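Local coordinates for protein Esterase/lipase (Lactobacillus rhamnosus, PDB 4N5H) that probably hydrolyses carboxylic esters and may also transfer acyl groups, as an esterase built on the alpha/beta hydrolase fold, at residues 95-100 against 297-302; 157-162 against 170-175; 176-181 against 303-308; 233-238 against 259-264. The protein carries 1 engineered substitution. All coordinates share one frame; numbering follows the deposited sequence.

Contact 1: residues 95-100 against 297-302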
# COMPACT_ATOMS: atom_id res chain seq x y z
N GLN A 95 -11.02 -17.66 -13.95
CA GLN A 95 -11.53 -18.95 -14.43
C GLN A 95 -11.73 -18.98 -15.93
O GLN A 95 -12.13 -20.08 -16.44
CB GLN A 95 -12.73 -19.38 -13.63
CG GLN A 95 -12.51 -19.55 -12.15
CD GLN A 95 -11.31 -20.42 -11.88
OE1 GLN A 95 -11.37 -21.62 -12.12
NE2 GLN A 95 -10.24 -19.84 -11.38
N GLY A 96 -11.43 -17.93 -16.66
CA GLY A 96 -11.51 -17.88 -18.08
C GLY A 96 -12.72 -17.16 -18.67
O GLY A 96 -13.29 -17.55 -19.73
N TYR A 97 -13.21 -16.15 -17.94
CA TYR A 97 -14.42 -15.44 -18.30
C TYR A 97 -14.10 -13.94 -18.43
O TYR A 97 -13.23 -13.42 -17.75
CB TYR A 97 -15.53 -15.58 -17.23
CG TYR A 97 -16.00 -17.01 -17.15
CD1 TYR A 97 -15.25 -17.90 -16.38
CD2 TYR A 97 -17.03 -17.52 -17.95
CE1 TYR A 97 -15.53 -19.27 -16.41
CE2 TYR A 97 -17.35 -18.90 -17.93
CZ TYR A 97 -16.60 -19.75 -17.16
OH TYR A 97 -16.92 -21.12 -17.10
N ALA A 98 -14.81 -13.28 -19.33
CA ALA A 98 -14.77 -11.84 -19.51
C ALA A 98 -15.90 -11.31 -18.62
O ALA A 98 -17.06 -11.67 -18.73
CB ALA A 98 -15.01 -11.44 -20.93
N VAL A 99 -15.55 -10.44 -17.67
CA VAL A 99 -16.51 -10.01 -16.65
C VAL A 99 -16.68 -8.50 -16.69
O VAL A 99 -15.70 -7.70 -16.73
CB VAL A 99 -16.03 -10.46 -15.24
CG1 VAL A 99 -16.97 -10.09 -14.14
CG2 VAL A 99 -15.68 -11.97 -15.24
N MET A 100 -17.92 -8.06 -16.59
CA MET A 100 -18.23 -6.66 -16.47
C MET A 100 -18.99 -6.45 -15.19
O MET A 100 -19.91 -7.22 -14.84
CB MET A 100 -19.08 -6.20 -17.73
CG MET A 100 -19.45 -4.74 -17.62
SD MET A 100 -20.94 -4.23 -16.73
CE MET A 100 -22.12 -4.45 -18.01
N MET A 297 -21.69 -22.56 -10.02
CA MET A 297 -22.33 -21.54 -10.88
C MET A 297 -21.74 -21.50 -12.29
O MET A 297 -22.51 -21.52 -13.29
CB MET A 297 -22.29 -20.20 -10.20
CG MET A 297 -22.91 -19.08 -11.03
SD MET A 297 -22.71 -17.43 -10.32
CE MET A 297 -20.92 -17.13 -10.59
N LEU A 298 -20.43 -21.43 -12.39
CA LEU A 298 -19.77 -21.31 -13.71
C LEU A 298 -19.99 -22.61 -14.49
O LEU A 298 -20.21 -22.55 -15.74
CB LEU A 298 -18.29 -20.98 -13.59
CG LEU A 298 -18.08 -19.56 -13.01
CD1 LEU A 298 -16.57 -19.45 -12.73
CD2 LEU A 298 -18.55 -18.45 -13.94
N ARG A 299 -19.98 -23.73 -13.78
CA ARG A 299 -20.24 -25.01 -14.50
C ARG A 299 -21.69 -25.14 -14.98
O ARG A 299 -21.91 -25.73 -16.06
CB ARG A 299 -19.86 -26.22 -13.68
CG ARG A 299 -18.37 -26.37 -13.42
CD ARG A 299 -17.47 -26.32 -14.65
NE ARG A 299 -17.02 -24.98 -15.19
CZ ARG A 299 -15.99 -24.29 -14.71
NH1 ARG A 299 -15.33 -24.79 -13.63
NH2 ARG A 299 -15.59 -23.14 -15.25
N THR A 300 -22.67 -24.62 -14.24
CA THR A 300 -24.03 -24.62 -14.66
C THR A 300 -24.12 -23.77 -15.92
O THR A 300 -24.81 -24.16 -16.93
CB THR A 300 -24.91 -24.08 -13.55
OG1 THR A 300 -24.75 -24.91 -12.41
CG2 THR A 300 -26.41 -23.99 -13.94
N PHE A 301 -23.49 -22.60 -15.87
CA PHE A 301 -23.45 -21.67 -17.02
C PHE A 301 -22.87 -22.37 -18.24
O PHE A 301 -23.40 -22.29 -19.33
CB PHE A 301 -22.62 -20.43 -16.61
CG PHE A 301 -22.30 -19.45 -17.70
CD1 PHE A 301 -23.21 -19.13 -18.68
CD2 PHE A 301 -21.10 -18.73 -17.65
CE1 PHE A 301 -22.90 -18.15 -19.60
CE2 PHE A 301 -20.79 -17.73 -18.59
CZ PHE A 301 -21.69 -17.48 -19.59
N ASP A 302 -21.76 -23.01 -18.04
CA ASP A 302 -21.05 -23.70 -19.15
C ASP A 302 -21.95 -24.81 -19.70
O ASP A 302 -21.97 -24.99 -20.93
CB ASP A 302 -19.79 -24.38 -18.65
CG ASP A 302 -18.66 -23.41 -18.28
OD1 ASP A 302 -18.73 -22.21 -18.61
OD2 ASP A 302 -17.64 -23.94 -17.81
O HOH W 1 -12.97 -23.09 -13.83
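The phenol oxygen of Tyr97 is both donor and acceptor. It gives its proton to Asp302 OD1, with OH and OD1 2.6 Å apart, and meets the carboxylate on its syn side, 25° out of its plane. It also accepts from Arg299 NH2, with NH2 3.0 Å from Tyr97 OH. Ring and carboxylate lie almost coplanar. Although the CB of Arg299 leaves the other way, bends at chi2 and chi3 bring CD and NE round so that the guanidinium comes back to Tyr97. Its NE then forms a salt bridge with Asp302 OD2 at 2.9 Å, approaching from above the carboxylate plane. The resulting Tyr-Arg-Asp network is extended by a water, which donates to Gln95 OE1 at 2.8 Å and accepts from Arg299 NH1.

Apolar packing flanks the hydroxyl network. Leu298 CD2 sits over the face of the Tyr97 ring, 3.9 Å from its centroid, in a CH-pi contact, while Leu298 CD1 rests against Gln95 CB at 3.9 Å. Phe301 meets the tyrosine rim to rim, CE2 to CE2 at 3.7 Å, with the planes inclined at 36°. A phenylalanine in place of Tyr97 would probably leave Asp302 OD1 and Arg299 NH2 without their shared hydroxyl partner.

The contact joins the turn that enters strand 98-102 to helix 288-311, which packs against the central sheet: Tyr97 also touches Pro67 and Val69 of strand 66-72, Leu298 and Phe301 lean on Leu141 of strand 140-145, and Met297 borders helix 86-94.

Contact 2: residues 157-162 against 170-175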
# COMPACT_ATOMS: atom_id res chain seq x y z
N CYS A 157 -36.39 -10.07 -16.34
CA CYS A 157 -37.78 -10.00 -16.80
C CYS A 157 -38.01 -8.87 -17.79
O CYS A 157 -38.67 -9.04 -18.84
CB CYS A 157 -38.69 -9.78 -15.62
SG CYS A 157 -38.77 -11.21 -14.48
N ILE A 158 -37.44 -7.72 -17.46
CA ILE A 158 -37.60 -6.53 -18.33
C ILE A 158 -37.04 -6.80 -19.69
O ILE A 158 -37.64 -6.41 -20.70
CB ILE A 158 -37.01 -5.27 -17.69
CG1 ILE A 158 -37.72 -4.93 -16.39
CG2 ILE A 158 -37.04 -4.08 -18.66
CD1 ILE A 158 -36.93 -4.05 -15.46
N GLN A 159 -35.91 -7.46 -19.81
CA GLN A 159 -35.34 -7.75 -21.08
C GLN A 159 -36.27 -8.59 -21.98
O GLN A 159 -36.09 -8.55 -23.19
CB GLN A 159 -33.97 -8.43 -20.85
CG GLN A 159 -33.32 -9.04 -22.07
CD GLN A 159 -32.85 -8.05 -23.12
OE1 GLN A 159 -32.82 -6.85 -22.88
NE2 GLN A 159 -32.43 -8.56 -24.27
N GLN A 160 -37.20 -9.36 -21.39
CA GLN A 160 -38.05 -10.21 -22.19
C GLN A 160 -39.39 -9.53 -22.55
O GLN A 160 -40.20 -10.12 -23.25
CB GLN A 160 -38.40 -11.47 -21.41
CG GLN A 160 -37.35 -12.14 -20.70
CD GLN A 160 -36.10 -12.26 -21.48
OE1 GLN A 160 -36.11 -12.42 -22.73
NE2 GLN A 160 -34.91 -12.18 -20.72
N SER A 161 -39.69 -8.37 -22.00
CA SER A 161 -41.05 -7.83 -22.01
C SER A 161 -41.11 -6.40 -22.56
O SER A 161 -40.61 -5.44 -21.95
CB SER A 161 -41.64 -7.78 -20.64
OG SER A 161 -42.82 -6.98 -20.55
N ALA A 162 -41.77 -6.23 -23.71
CA ALA A 162 -41.94 -4.88 -24.28
C ALA A 162 -42.69 -3.93 -23.32
O ALA A 162 -42.32 -2.75 -23.15
CB ALA A 162 -42.74 -4.95 -25.59
N VAL A 170 -36.61 1.72 -20.83
CA VAL A 170 -35.36 1.10 -21.40
C VAL A 170 -35.72 0.39 -22.68
O VAL A 170 -36.85 0.20 -22.94
CB VAL A 170 -34.69 0.11 -20.40
CG1 VAL A 170 -34.32 0.82 -19.14
CG2 VAL A 170 -35.57 -1.07 -20.03
N SER A 171 -34.74 0.20 -23.51
CA SER A 171 -34.85 -0.65 -24.71
C SER A 171 -34.20 -1.97 -24.42
O SER A 171 -33.24 -2.05 -23.67
CB SER A 171 -34.07 0.02 -25.83
OG SER A 171 -34.69 1.23 -26.16
N ARG A 172 -34.66 -3.00 -25.08
CA ARG A 172 -34.00 -4.31 -24.98
C ARG A 172 -32.56 -4.14 -25.49
O ARG A 172 -32.26 -3.32 -26.35
CB ARG A 172 -34.72 -5.36 -25.78
CG ARG A 172 -34.73 -5.23 -27.28
CD ARG A 172 -35.36 -6.48 -28.01
NE ARG A 172 -34.29 -7.48 -28.21
CZ ARG A 172 -34.15 -8.66 -27.59
NH1 ARG A 172 -35.06 -9.12 -26.69
NH2 ARG A 172 -33.08 -9.39 -27.88
N VAL A 173 -31.69 -5.00 -24.99
CA VAL A 173 -30.35 -5.07 -25.51
C VAL A 173 -30.24 -6.26 -26.48
O VAL A 173 -31.06 -7.19 -26.45
CB VAL A 173 -29.26 -5.13 -24.43
CG1 VAL A 173 -29.32 -3.82 -23.64
CG2 VAL A 173 -29.40 -6.36 -23.52
N ASN A 174 -29.24 -6.22 -27.33
CA ASN A 174 -29.11 -7.19 -28.44
C ASN A 174 -28.31 -8.44 -28.02
O ASN A 174 -27.40 -8.92 -28.77
CB ASN A 174 -28.45 -6.46 -29.63
CG ASN A 174 -28.47 -7.24 -30.94
OD1 ASN A 174 -27.58 -7.05 -31.82
ND2 ASN A 174 -29.48 -8.05 -31.14
N PHE A 175 -28.55 -8.97 -26.84
CA PHE A 175 -28.06 -10.26 -26.43
C PHE A 175 -29.01 -10.76 -25.39
O PHE A 175 -29.86 -10.00 -24.97
CB PHE A 175 -26.60 -10.21 -25.99
CG PHE A 175 -26.30 -9.30 -24.80
CD1 PHE A 175 -26.47 -9.74 -23.47
CD2 PHE A 175 -25.87 -8.00 -25.00
CE1 PHE A 175 -26.18 -8.91 -22.39
CE2 PHE A 175 -25.52 -7.16 -23.91
CZ PHE A 175 -25.66 -7.64 -22.60
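Gln159 pairs its side-chain amide with the backbone of Val173, using both ends of the carboxamide. Val173 N donates to OE1 at 3.0 Å in a nearly straight bond (171°), lying in the carbonyl plane on a lone pair. Gln159 NE2 in turn donates to Val173 O at 2.9 Å. The two bonds hold the amide against rotation and satisfy both polar groups of that residue. CG stands anti to the backbone N, and a bend at chi2 (68°) brings CD round toward Val173.

Arg172 presents one face of its guanidinium to the same amide: Gln159 NE2 sits over it, offset toward the rim, 3.6 Å from NH1. Apart from the amide, at the other end of the contact, Ile158 CG2 meets Val170 CG2 at 3.6 Å, the two side chains crossing at about a right angle. An alanine in place of Gln159 would probably leave Val173 N and O without these partners and the loop less firmly held.

The contact ties the type I beta turn from Ile158 to Ser161, into which helix 147-158 runs, to the loop between helix 162-168 and strand 179-183. Phe120 of helix 112-129 packs on Ile158, Gln159 and Val170, while Arg124 of that helix binds Ser171 O and Arg172 O.

Contact 3: residues 176-181 against 303-308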
# COMPACT_ATOMS: atom_id res chain seq x y z
N ASN A 176 -28.91 -12.04 -25.05
CA ASN A 176 -29.85 -12.66 -24.11
C ASN A 176 -29.01 -13.14 -22.93
O ASN A 176 -27.80 -13.29 -23.06
CB ASN A 176 -30.48 -13.92 -24.73
CG ASN A 176 -31.20 -13.68 -26.09
OD1 ASN A 176 -32.13 -12.88 -26.19
ND2 ASN A 176 -30.75 -14.42 -27.16
N PHE A 177 -29.65 -13.52 -21.85
CA PHE A 177 -29.00 -14.14 -20.69
C PHE A 177 -29.13 -15.65 -20.76
O PHE A 177 -30.28 -16.19 -20.92
CB PHE A 177 -29.61 -13.63 -19.40
CG PHE A 177 -29.69 -12.14 -19.33
CD1 PHE A 177 -30.88 -11.50 -19.12
CD2 PHE A 177 -28.53 -11.41 -19.50
CE1 PHE A 177 -30.93 -10.09 -19.09
CE2 PHE A 177 -28.58 -10.02 -19.42
CZ PHE A 177 -29.78 -9.36 -19.26
N THR A 178 -28.01 -16.34 -20.73
CA THR A 178 -27.95 -17.78 -20.71
C THR A 178 -28.41 -18.38 -19.36
O THR A 178 -29.11 -19.40 -19.30
CB THR A 178 -26.50 -18.24 -21.04
OG1 THR A 178 -26.12 -17.63 -22.26
CG2 THR A 178 -26.39 -19.75 -21.16
N LEU A 179 -28.07 -17.69 -18.28
CA LEU A 179 -28.39 -18.10 -16.95
C LEU A 179 -28.44 -16.82 -16.10
O LEU A 179 -27.63 -15.92 -16.35
CB LEU A 179 -27.26 -18.97 -16.40
CG LEU A 179 -27.37 -19.44 -14.94
CD1 LEU A 179 -28.66 -20.22 -14.57
CD2 LEU A 179 -26.14 -20.32 -14.57
N VAL A 180 -29.31 -16.78 -15.14
CA VAL A 180 -29.40 -15.70 -14.18
C VAL A 180 -29.20 -16.32 -12.79
O VAL A 180 -30.02 -17.09 -12.27
CB VAL A 180 -30.69 -14.97 -14.24
CG1 VAL A 180 -30.70 -13.83 -13.28
CG2 VAL A 180 -30.98 -14.42 -15.62
N ALA A 181 -28.07 -15.95 -12.17
CA ALA A 181 -27.68 -16.49 -10.86
C ALA A 181 -27.84 -15.43 -9.76
O ALA A 181 -27.26 -14.34 -9.85
CB ALA A 181 -26.28 -16.98 -10.84
N ALA A 303 -22.64 -25.53 -18.85
CA ALA A 303 -23.50 -26.62 -19.35
C ALA A 303 -24.65 -26.08 -20.22
O ALA A 303 -24.94 -26.62 -21.29
CB ALA A 303 -24.00 -27.45 -18.23
N LEU A 304 -25.27 -24.97 -19.80
CA LEU A 304 -26.33 -24.31 -20.49
C LEU A 304 -25.79 -23.75 -21.79
O LEU A 304 -26.52 -23.80 -22.81
CB LEU A 304 -27.02 -23.30 -19.69
CG LEU A 304 -27.83 -23.81 -18.55
CD1 LEU A 304 -28.18 -22.76 -17.49
CD2 LEU A 304 -29.13 -24.44 -19.08
N SER A 305 -24.53 -23.24 -21.79
CA SER A 305 -23.92 -22.66 -22.98
C SER A 305 -23.69 -23.76 -24.04
O SER A 305 -23.86 -23.50 -25.22
CB SER A 305 -22.60 -21.99 -22.66
OG SER A 305 -22.88 -20.83 -21.86
N LYS A 306 -23.20 -24.91 -23.57
CA LYS A 306 -22.88 -26.05 -24.45
C LYS A 306 -24.16 -26.56 -25.07
O LYS A 306 -24.22 -26.93 -26.25
CB LYS A 306 -22.23 -27.19 -23.65
CG LYS A 306 -20.72 -26.99 -23.41
N GLN A 307 -25.19 -26.63 -24.30
CA GLN A 307 -26.48 -27.09 -24.83
C GLN A 307 -26.99 -26.15 -25.88
O GLN A 307 -27.55 -26.58 -26.92
CB GLN A 307 -27.56 -27.23 -23.76
CG GLN A 307 -27.25 -28.35 -22.79
CD GLN A 307 -27.99 -28.27 -21.45
OE1 GLN A 307 -29.09 -27.67 -21.33
NE2 GLN A 307 -27.42 -28.92 -20.45
N GLN A 308 -26.84 -24.87 -25.62
CA GLN A 308 -27.23 -23.85 -26.63
C GLN A 308 -26.40 -24.08 -27.92
O GLN A 308 -26.93 -24.09 -29.06
CB GLN A 308 -27.00 -22.47 -26.07
CG GLN A 308 -27.30 -21.37 -27.02
CD GLN A 308 -26.80 -20.03 -26.44
OE1 GLN A 308 -27.20 -19.62 -25.38
NE2 GLN A 308 -25.88 -19.42 -27.11
O HOH W 2 -27.54 -17.22 -24.45
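The carboxamide of Gln308 is the flat group that approaches Thr178, oxygen end first. Its OE1 stands 3.9 Å from Thr178 OG1, and a water fills in between them: it donates to OE1 at 2.6 Å and lies 2.6 Å from Thr178 OG1. The nitrogen at the other end of the amide is held elsewhere, since NE2 is hydrogen-bonded to Asp138 O, so both ends of the group have partners and its rotation is likely to be fixed. Thr178 OG1 has a second partner of its own in Val140 N. The extended chain of Gln308, with CG anti to the backbone N, carries the amide out from the helix to this position.

Helix 288-311, the last long helix of the chain, packs across one face of the alpha/beta hydrolase sheet, here near the start of the inner strand 179-183. With no direct polar bond between the two segments, the remainder is van der Waals contact. Thr178 turns its methyl to the helix: CG2 lies 3.7 Å from Ser305 OG and 3.9 Å from Leu304 CB. The serine hydroxyl is itself bonded to Phe301 O one turn back, leaving the methyl to pack against an oxygen that already has a backbone partner. The side chains of Leu304 and Thr178 run antiparallel alongside one another. One residue further, Leu179 crosses Leu304 at about a right angle, and the branch ends meet, CD1 to CD1, at 3.9 Å. Phe301 and Thr300, from the preceding turn of the helix, also touch Leu179.

Contact 4: residues 233-238 against 259-264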
# COMPACT_ATOMS: atom_id res chain seq x y z
N PRO A 233 -35.05 -16.96 -19.06
CA PRO A 233 -33.96 -17.86 -18.95
C PRO A 233 -34.06 -18.72 -17.69
O PRO A 233 -34.77 -18.38 -16.72
CB PRO A 233 -32.72 -16.90 -18.86
CG PRO A 233 -33.26 -15.62 -18.49
CD PRO A 233 -34.71 -15.56 -18.79
N PRO A 234 -33.18 -19.71 -17.62
CA PRO A 234 -33.03 -20.44 -16.37
C PRO A 234 -32.32 -19.58 -15.28
O PRO A 234 -31.57 -18.67 -15.64
CB PRO A 234 -32.16 -21.62 -16.71
CG PRO A 234 -31.84 -21.45 -18.13
CD PRO A 234 -32.25 -20.15 -18.64
N PHE A 235 -32.72 -19.84 -14.05
CA PHE A 235 -32.21 -19.18 -12.85
C PHE A 235 -31.41 -20.16 -12.03
O PHE A 235 -31.58 -21.41 -12.08
CB PHE A 235 -33.27 -18.61 -11.99
CG PHE A 235 -33.87 -17.31 -12.55
CD1 PHE A 235 -34.68 -17.31 -13.67
CD2 PHE A 235 -33.60 -16.07 -11.95
CE1 PHE A 235 -35.21 -16.11 -14.17
CE2 PHE A 235 -34.16 -14.94 -12.44
CZ PHE A 235 -34.92 -14.92 -13.56
N MET A 236 -30.49 -19.60 -11.22
CA MET A 236 -29.80 -20.41 -10.18
C MET A 236 -29.83 -19.64 -8.88
O MET A 236 -29.43 -18.42 -8.86
CB MET A 236 -28.38 -20.70 -10.59
CG MET A 236 -27.61 -21.53 -9.59
SD MET A 236 -25.93 -21.83 -10.11
CE MET A 236 -25.34 -22.83 -8.72
N LEU A 237 -30.34 -20.23 -7.83
CA LEU A 237 -30.52 -19.55 -6.58
C LEU A 237 -29.49 -20.10 -5.60
O LEU A 237 -29.47 -21.30 -5.34
CB LEU A 237 -31.92 -19.75 -6.01
CG LEU A 237 -32.19 -19.20 -4.64
CD1 LEU A 237 -31.98 -17.67 -4.66
CD2 LEU A 237 -33.64 -19.55 -4.22
N ILE A 238 -28.66 -19.19 -5.12
CA ILE A 238 -27.53 -19.44 -4.22
C ILE A 238 -27.74 -18.77 -2.91
O ILE A 238 -28.11 -17.59 -2.85
CB ILE A 238 -26.24 -18.94 -4.88
CG1 ILE A 238 -25.96 -19.71 -6.16
CG2 ILE A 238 -25.06 -18.97 -3.94
CD1 ILE A 238 -24.95 -19.05 -7.09
N ASN A 259 -44.74 -19.92 -11.08
CA ASN A 259 -44.61 -19.40 -12.39
C ASN A 259 -43.88 -20.30 -13.35
O ASN A 259 -43.57 -19.96 -14.48
CB ASN A 259 -44.01 -18.01 -12.34
CG ASN A 259 -44.93 -17.00 -11.78
OD1 ASN A 259 -45.74 -16.48 -12.54
ND2 ASN A 259 -44.84 -16.69 -10.49
N HIS A 260 -43.62 -21.52 -12.93
CA HIS A 260 -42.91 -22.51 -13.79
C HIS A 260 -41.57 -22.03 -14.36
O HIS A 260 -41.17 -22.30 -15.48
CB HIS A 260 -43.79 -23.01 -14.97
CG HIS A 260 -45.15 -23.39 -14.51
ND1 HIS A 260 -45.36 -24.48 -13.68
CD2 HIS A 260 -46.35 -22.76 -14.62
CE1 HIS A 260 -46.64 -24.53 -13.35
NE2 HIS A 260 -47.26 -23.52 -13.93
N VAL A 261 -40.85 -21.31 -13.51
CA VAL A 261 -39.47 -20.90 -13.81
C VAL A 261 -38.57 -22.10 -13.79
O VAL A 261 -38.71 -22.93 -12.84
CB VAL A 261 -39.04 -19.83 -12.76
CG1 VAL A 261 -37.61 -19.41 -12.97
CG2 VAL A 261 -39.94 -18.60 -12.87
N THR A 262 -37.66 -22.20 -14.74
CA THR A 262 -36.61 -23.22 -14.78
C THR A 262 -35.51 -22.77 -13.82
O THR A 262 -34.99 -21.67 -14.01
CB THR A 262 -36.07 -23.47 -16.16
OG1 THR A 262 -37.18 -23.90 -16.96
CG2 THR A 262 -35.04 -24.51 -16.12
N TYR A 263 -35.22 -23.60 -12.82
CA TYR A 263 -34.14 -23.22 -11.85
C TYR A 263 -33.42 -24.39 -11.27
O TYR A 263 -33.94 -25.51 -11.22
CB TYR A 263 -34.69 -22.27 -10.78
CG TYR A 263 -35.57 -22.92 -9.79
CD1 TYR A 263 -35.06 -23.48 -8.64
CD2 TYR A 263 -36.96 -23.05 -10.03
CE1 TYR A 263 -35.90 -24.09 -7.73
CE2 TYR A 263 -37.79 -23.67 -9.13
CZ TYR A 263 -37.29 -24.17 -7.98
OH TYR A 263 -38.06 -24.81 -7.01
N THR A 264 -32.20 -24.11 -10.77
CA THR A 264 -31.47 -24.97 -9.86
C THR A 264 -31.07 -24.16 -8.64
O THR A 264 -31.22 -22.92 -8.60
CB THR A 264 -30.23 -25.54 -10.53
OG1 THR A 264 -29.33 -24.45 -11.00
CG2 THR A 264 -30.58 -26.41 -11.75
O HOH W 3 -37.14 -19.96 -16.57
O HOH W 4 -30.10 -23.34 -13.44
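Phe235 O is gripped by two hydrogen bonds and a weaker contact. Thr264 N donates to it at 3.1 Å, a water donates at 2.8 Å, and Tyr263 CA comes within 3.1 Å of it in a CA-H...O contact. The same water lies 2.8 Å from Thr264 OG1, and thereby links the threonine side chain to the neighbouring backbone. Thr262 O accepts from Phe235 N, while Thr264 O accepts from Leu237 N at 2.9 Å. Together these bonds make the ladder of a parallel pair, with Phe235 opposite Tyr263 and Met236 opposite Thr264. Ahead of the ladder a second water bridges Pro233 O and Thr262 N, continuing the link where the strands have not yet begun.

Side chains alternate between the two faces. On one, the Phe235 ring reaches Val261 with CD1 3.7 Å from CG1, and Phe235 CB lies beside Tyr263 CB. The end of the Tyr263 side chain leads away from the contact, and its hydroxyl is bonded to Asp257. On the other, Met236 runs fully extended, its CG 3.7 Å from Thr264 OG1. Pro234 CB adds a looser contact with Thr262 CG2 at 4.1 Å.

Strands 235-240 and 263-268 are the two arms of a beta-alpha-beta crossover whose connecting helix, 246-258, ends in a Schellman motif with His260 as C-prime residue. The Phe256 ring of that helix meets the rings of both Phe235 and Tyr263, and strand 179-183 flanks strand 235-240 on its other edge. Met236, on the face away from Phe235, meets Met297 and Thr300 of helix 288-311.

Helix 288-311 connects three of the contacts. Contacts 1 and 3 lie on consecutive parts of it, their centres 10 Å apart, and meet where Met297 SD lies 3.6 Å from Ala181 CB. Contact 4 reaches the same helix through Met236, whose SD is 3.7 Å from Met297 CA, and joins contact 3 as the next strand of the sheet: Val180 O and Met236 N, 2.8 Å apart, are probably hydrogen-bonded. Contact 2 is more remote, about 22 Å from contact 1 between centres, and touches contact 3 through Gln159 and Phe177 and contact 4 through Gln160 and Pro233. A calcium ion lies about 10 Å from the Tyr97 side chain. Leu237 lies near, without touching, the probable Ser-His-Asp triad.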